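Large exoprotein involved in heme utilization or adhesion (Yersinia kristensenii ATCC 33638, PDB 5E3E) is the toxic C-terminal part of a contact-dependent growth inhibition exoprotein, a member of the RNase A superfamily that probably cleaves RNA and is bound by its immunity protein CdiI. Local coordinates at residues B[46-51]-B[64-69]. Numbering follows the deposited sequence.
Sequences DSNQAK and LEIDYQ
N48 sets its amide over I66 in the tight part of the contact, with CG 3.9 Å from the isoleucine CB and its own CB equally near CG2. Chi1 of -74° puts CG beside the backbone N, and from there ND2 donates to D67 O at 3.2 Å, D67 O lying 15° out of the amide plane; the same nitrogen also bonds A44 O in the preceding helix. A carboxamide suits the turn between two helices because one NH2 can serve two carbonyls while OD1 still accepts from a water, at 2.9 Å. In this RNase A-like domain strand 63-68 pairs along one edge with strand 86-97, N48 and K51 meet backbone groups on its other edge, and behind N48 the apolar I66 and L64 sink against helices 34-47 and 49-58, I66 on A44 and I45, L64 on I52 and Y55. The solvent side is carried by K51, whose extended chain crosses L64, CE 4.0 Å from CD1, and brings NZ to E65 O at 3.0 Å. The water gathered by N48 OD1 also accepts from K51 NZ and, at 2.8 Å, from D67 N, so it ties the turn and the start of helix 49-58 to the strand. NZ stays 5.0 Å from D67 OD2; OD1 of D67 forms a salt bridge with R92, and OE2 of E65 one with R15 of the CdiI chain.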
loop_
_atom_site.group_PDB
_atom_site.type_symbol
_atom_site.label_atom_id
_atom_site.label_comp_id
_atom_site.label_asym_id
_atom_site.label_seq_id
_atom_site.Cartn_x
_atom_site.Cartn_y
_atom_site.Cartn_z
ATOM N N ASP B 46 -12.097 1.772 -14.625
ATOM C CA ASP B 46 -12.569 1.279 -15.912
ATOM C C ASP B 46 -11.636 0.233 -16.506
ATOM O O ASP B 46 -12.094 -0.781 -17.047
ATOM C CB ASP B 46 -12.770 2.423 -16.907
ATOM C CG ASP B 46 -13.971 3.300 -16.554
ATOM O OD1 ASP B 46 -14.863 2.853 -15.794
ATOM O OD2 ASP B 46 -14.026 4.440 -17.039
ATOM N N SER B 47 -10.334 0.440 -16.398
ATOM C CA SER B 47 -9.397 -0.556 -16.912
ATOM C C SER B 47 -9.240 -1.803 -16.020
ATOM O O SER B 47 -8.591 -2.767 -16.435
ATOM C CB SER B 47 -8.049 0.082 -17.237
ATOM O OG SER B 47 -7.285 0.303 -16.085
ATOM N N ASN B 48 -9.833 -1.803 -14.820
ATOM C CA ASN B 48 -9.766 -2.961 -13.905
ATOM C C ASN B 48 -11.132 -3.532 -13.574
ATOM O O ASN B 48 -11.302 -4.204 -12.554
ATOM C CB ASN B 48 -9.079 -2.560 -12.602
ATOM C CG ASN B 48 -7.589 -2.392 -12.767
ATOM O OD1 ASN B 48 -6.828 -3.366 -12.739
ATOM N ND2 ASN B 48 -7.159 -1.158 -12.930
ATOM N N GLN B 49 -12.109 -3.273 -14.424
ATOM C CA GLN B 49 -13.492 -3.568 -14.072
ATOM C C GLN B 49 -13.722 -5.063 -13.935
ATOM O O GLN B 49 -14.526 -5.487 -13.101
ATOM C CB GLN B 49 -14.462 -2.970 -15.097
ATOM C CG GLN B 49 -15.913 -2.975 -14.636
ATOM C CD GLN B 49 -16.114 -2.181 -13.362
ATOM O OE1 GLN B 49 -15.741 -1.012 -13.284
ATOM N NE2 GLN B 49 -16.682 -2.821 -12.345
ATOM N N ALA B 50 -13.001 -5.855 -14.729
ATOM C CA ALA B 50 -13.069 -7.321 -14.634
ATOM C C ALA B 50 -12.573 -7.838 -13.286
ATOM O O ALA B 50 -13.208 -8.696 -12.664
ATOM C CB ALA B 50 -12.267 -7.959 -15.771
ATOM N N LYS B 51 -11.424 -7.323 -12.862
ATOM C CA LYS B 51 -10.845 -7.584 -11.546
ATOM C C LYS B 51 -11.773 -7.136 -10.373
ATOM O O LYS B 51 -11.905 -7.838 -9.361
ATOM C CB LYS B 51 -9.508 -6.852 -11.491
ATOM C CG LYS B 51 -8.573 -7.194 -10.372
ATOM C CD LYS B 51 -7.307 -6.374 -10.515
ATOM C CE LYS B 51 -6.446 -6.488 -9.277
ATOM N NZ LYS B 51 -5.211 -5.665 -9.441
ATOM N N LEU B 64 -9.189 -4.195 -2.158
ATOM C CA LEU B 64 -8.649 -4.531 -3.476
ATOM C C LEU B 64 -7.771 -3.379 -3.985
ATOM O O LEU B 64 -8.163 -2.216 -3.961
ATOM C CB LEU B 64 -9.766 -4.803 -4.479
ATOM C CG LEU B 64 -9.326 -5.173 -5.920
ATOM C CD1 LEU B 64 -8.758 -6.585 -6.005
ATOM C CD2 LEU B 64 -10.488 -5.012 -6.868
ATOM N N GLU B 65 -6.587 -3.747 -4.443
ATOM C CA GLU B 65 -5.634 -2.838 -5.093
ATOM C C GLU B 65 -5.910 -2.784 -6.583
ATOM O O GLU B 65 -5.994 -3.831 -7.234
ATOM C CB GLU B 65 -4.218 -3.406 -4.891
ATOM C CG GLU B 65 -3.111 -2.707 -5.668
ATOM C CD GLU B 65 -1.765 -3.404 -5.554
ATOM O OE1 GLU B 65 -1.586 -4.290 -4.656
ATOM O OE2 GLU B 65 -0.858 -3.017 -6.359
ATOM N N ILE B 66 -6.019 -1.581 -7.151
ATOM C CA ILE B 66 -6.108 -1.455 -8.574
ATOM C C ILE B 66 -5.080 -0.435 -8.992
ATOM O O ILE B 66 -4.993 0.640 -8.412
ATOM C CB ILE B 66 -7.508 -1.083 -9.087
ATOM C CG1 ILE B 66 -7.977 0.234 -8.528
ATOM C CG2 ILE B 66 -8.515 -2.185 -8.711
ATOM C CD1 ILE B 66 -9.120 0.867 -9.295
ATOM N N ASP B 67 -4.294 -0.806 -9.979
ATOM C CA ASP B 67 -3.171 0.010 -10.411
ATOM C C ASP B 67 -3.462 0.652 -11.743
ATOM O O ASP B 67 -4.325 0.193 -12.513
ATOM C CB ASP B 67 -1.892 -0.832 -10.412
ATOM C CG ASP B 67 -1.505 -1.295 -8.995
ATOM O OD1 ASP B 67 -1.334 -0.428 -8.111
ATOM O OD2 ASP B 67 -1.404 -2.510 -8.751
ATOM N N TYR B 68 -2.796 1.782 -11.966
ATOM C CA TYR B 68 -2.955 2.612 -13.135
ATOM C C TYR B 68 -1.541 2.833 -13.644
ATOM O O TYR B 68 -0.643 3.145 -12.853
ATOM C CB TYR B 68 -3.553 3.941 -12.716
ATOM C CG TYR B 68 -3.514 5.032 -13.775
ATOM C CD1 TYR B 68 -4.473 5.074 -14.778
ATOM C CD2 TYR B 68 -2.530 6.012 -13.759
ATOM C CE1 TYR B 68 -4.453 6.053 -15.726
ATOM C CE2 TYR B 68 -2.515 7.032 -14.705
ATOM C CZ TYR B 68 -3.480 7.033 -15.693
ATOM O OH TYR B 68 -3.495 8.021 -16.664
ATOM N N GLN B 69 -1.329 2.632 -14.945
ATOM C CA GLN B 69 -0.047 2.866 -15.556
ATOM C C GLN B 69 -0.222 3.902 -16.679
ATOM O O GLN B 69 -1.216 3.896 -17.406
ATOM C CB GLN B 69 0.533 1.553 -16.108
ATOM C CG GLN B 69 0.737 0.464 -15.047
ATOM C CD GLN B 69 -0.512 -0.379 -14.778
ATOM O OE1 GLN B 69 -1.308 -0.659 -15.695
ATOM N NE2 GLN B 69 -0.681 -0.813 -13.519
HETATM O O HOH W 1 -4.380 -3.325 -11.232
#